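Local coordinates for scaffolding protein (Clostridium cellulolyticum, PDB 1G43), which probably anchors the cellulosome to crystalline cellulose through this family IIIa cellulose-binding module of its scaffoldin, at residues S147-G151 with G152-Y156. Sequence-based numbering, arbitrary orientation.
Sequences SAFVG and GTLAY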
ATOM      1  N   SER A 147      -6.663   0.881   1.239  1.00 30.73           N
ATOM      2  CA  SER A 147      -7.498   0.367   0.170  1.00 29.12           C
ATOM      3  C   SER A 147      -6.739  -0.307  -0.932  1.00 29.09           C
ATOM      4  O   SER A 147      -5.567  -0.007  -1.196  1.00 29.26           O
ATOM      5  CB  SER A 147      -8.307   1.489  -0.417  1.00 27.06           C
ATOM      6  OG  SER A 147      -7.457   2.597  -0.585  1.00 29.41           O
ATOM      7  N   ALA A 148      -7.439  -1.227  -1.574  1.00 28.19           N
ATOM      8  CA  ALA A 148      -6.908  -1.989  -2.677  1.00 28.06           C
ATOM      9  C   ALA A 148      -7.950  -1.925  -3.768  1.00 29.28           C
ATOM     10  O   ALA A 148      -9.141  -2.179  -3.515  1.00 29.12           O
ATOM     11  CB  ALA A 148      -6.672  -3.417  -2.264  1.00 27.92           C
ATOM     12  N   PHE A 149      -7.493  -1.561  -4.969  1.00 29.85           N
ATOM     13  CA  PHE A 149      -8.332  -1.450  -6.158  1.00 29.63           C
ATOM     14  C   PHE A 149      -7.859  -2.428  -7.200  1.00 30.73           C
ATOM     15  O   PHE A 149      -6.662  -2.587  -7.428  1.00 30.10           O
ATOM     16  CB  PHE A 149      -8.239  -0.062  -6.783  1.00 30.43           C
ATOM     17  CG  PHE A 149      -8.836   1.019  -5.949  1.00 30.27           C
ATOM     18  CD1 PHE A 149      -8.141   1.547  -4.874  1.00 30.25           C
ATOM     19  CD2 PHE A 149     -10.104   1.496  -6.228  1.00 30.86           C
ATOM     20  CE1 PHE A 149      -8.702   2.539  -4.083  1.00 30.00           C
ATOM     21  CE2 PHE A 149     -10.674   2.488  -5.443  1.00 32.05           C
ATOM     22  CZ  PHE A 149      -9.958   3.008  -4.358  1.00 31.84           C
ATOM     23  N   VAL A 150      -8.813  -3.091  -7.838  1.00 32.79           N
ATOM     24  CA  VAL A 150      -8.480  -4.029  -8.887  1.00 32.14           C
ATOM     25  C   VAL A 150      -9.173  -3.534 -10.124  1.00 33.22           C
ATOM     26  O   VAL A 150     -10.414  -3.382 -10.139  1.00 32.96           O
ATOM     27  CB  VAL A 150      -8.965  -5.409  -8.542  1.00 32.50           C
ATOM     28  CG1 VAL A 150      -8.873  -6.301  -9.759  1.00 33.67           C
ATOM     29  CG2 VAL A 150      -8.108  -5.967  -7.409  1.00 32.63           C
ATOM     30  N   GLY A 151      -8.383  -3.243 -11.156  1.00 33.66           N
ATOM     31  CA  GLY A 151      -8.963  -2.751 -12.394  1.00 33.97           C
ATOM     32  C   GLY A 151      -9.737  -1.445 -12.238  1.00 34.98           C
ATOM     33  O   GLY A 151     -10.581  -1.115 -13.076  1.00 36.09           O
ATOM     34  N   GLY A 152      -9.478  -0.684 -11.182  1.00 34.47           N
ATOM     35  CA  GLY A 152     -10.194   0.574 -11.048  1.00 33.35           C
ATOM     36  C   GLY A 152     -11.371   0.555 -10.099  1.00 33.18           C
ATOM     37  O   GLY A 152     -11.996   1.585  -9.901  1.00 33.78           O
ATOM     38  N   THR A 153     -11.696  -0.595  -9.523  1.00 32.65           N
ATOM     39  CA  THR A 153     -12.799  -0.644  -8.570  1.00 34.47           C
ATOM     40  C   THR A 153     -12.337  -1.230  -7.227  1.00 33.59           C
ATOM     41  O   THR A 153     -11.507  -2.147  -7.179  1.00 33.84           O
ATOM     42  CB  THR A 153     -14.006  -1.460  -9.121  1.00 36.84           C
ATOM     43  OG1 THR A 153     -13.700  -2.862  -9.100  1.00 39.11           O
ATOM     44  CG2 THR A 153     -14.311  -1.049 -10.564  1.00 36.95           C
ATOM     45  N   LEU A 154     -12.869  -0.674  -6.142  1.00 32.92           N
ATOM     46  CA  LEU A 154     -12.525  -1.081  -4.780  1.00 32.08           C
ATOM     47  C   LEU A 154     -12.757  -2.554  -4.547  1.00 31.12           C
ATOM     48  O   LEU A 154     -13.868  -3.041  -4.749  1.00 32.90           O
ATOM     49  CB  LEU A 154     -13.364  -0.273  -3.780  1.00 32.44           C
ATOM     50  CG  LEU A 154     -13.086  -0.385  -2.281  1.00 32.43           C
ATOM     51  CD1 LEU A 154     -11.745   0.219  -1.933  1.00 32.65           C
ATOM     52  CD2 LEU A 154     -14.173   0.384  -1.547  1.00 34.54           C
ATOM     53  N   ALA A 155     -11.723  -3.259  -4.102  1.00 30.20           N
ATOM     54  CA  ALA A 155     -11.823  -4.688  -3.852  1.00 29.17           C
ATOM     55  C   ALA A 155     -11.699  -5.031  -2.369  1.00 29.92           C
ATOM     56  O   ALA A 155     -12.149  -6.098  -1.932  1.00 28.99           O
ATOM     57  CB  ALA A 155     -10.757  -5.430  -4.657  1.00 28.89           C
ATOM     58  N   TYR A 156     -11.082  -4.126  -1.606  1.00 29.90           N
ATOM     59  CA  TYR A 156     -10.874  -4.302  -0.159  1.00 29.21           C
ATOM     60  C   TYR A 156     -10.686  -2.951   0.552  1.00 30.05           C
ATOM     61  O   TYR A 156     -10.137  -1.996  -0.018  1.00 28.04           O
ATOM     62  CB  TYR A 156      -9.645  -5.167   0.099  1.00 29.24           C
ATOM     63  CG  TYR A 156      -9.270  -5.300   1.565  1.00 30.21           C
ATOM     64  CD1 TYR A 156      -9.857  -6.273   2.386  1.00 29.73           C
ATOM     65  CD2 TYR A 156      -8.355  -4.412   2.148  1.00 31.95           C
ATOM     66  CE1 TYR A 156      -9.544  -6.351   3.757  1.00 30.60           C
ATOM     67  CE2 TYR A 156      -8.032  -4.477   3.514  1.00 32.08           C
ATOM     68  CZ  TYR A 156      -8.628  -5.443   4.310  1.00 32.42           C
ATOM     69  OH  TYR A 156      -8.304  -5.472   5.651  1.00 32.57           O
TER
HETATM   70  O   HOH W   1      -6.645  -0.798 -10.046  1.00 34.32           O
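One face of the Phe-149 ring is covered by Leu-154, whose CD1 stands 4.1 Å above the ring plane, offset toward the rim near CZ. The CD2 corner meets backbone, 3.5 Å from Leu-154 N. The Phe-149 torsion, with CG beside its N (chi1 -68°), swings the ring across toward strand 153-155, and Leu-154, with CG anti to N (chi1 -173°), brings CD1 over it and to 4.0 Å from Ser-147 CB. Val-150 CG2 packs on Ala-155 CB at 3.9 Å, and Ala-148 CB faces Tyr-156 CB at 4.2 Å.

These pairs belong to a beta hairpin with a two-residue loop, closed by a type I' turn from Val-150 to Thr-153. Its central Gly-151 and Gly-152 both have positive phi, which favours glycine. Val-150 and Thr-153 exchange two backbone hydrogen bonds, Val-150 N to Thr-153 O being 2.9 Å; in the return bond the donor lies well above the carbonyl plane. Ala-155 and Tyr-156 both face Ala-148, the criterion of a classic beta bulge. Ala-148 O accepts a nearly straight bond from Ala-155 N (2.9 Å, 171°) and a weak one from Tyr-156 N, while Ala-148 N donates to Tyr-156 O at 3.2 Å.

The chain turns a corner at Tyr-156, whose OH is hydrogen-bonded to Asp-142 OD1. Strand 147-150 pairs antiparallel with strand 41-47, through backbone hydrogen bonds to Lys-42 and Arg-44. Strand 153-155 is the last of this five-stranded sheet of the beta-sandwich, hydrogen-bonded at Leu-154 and Ala-155 to Thr-3 and Gly-4, and Val-6 and Val-8 of strand 6-11 touch Ala-155 and Ala-148, respectively.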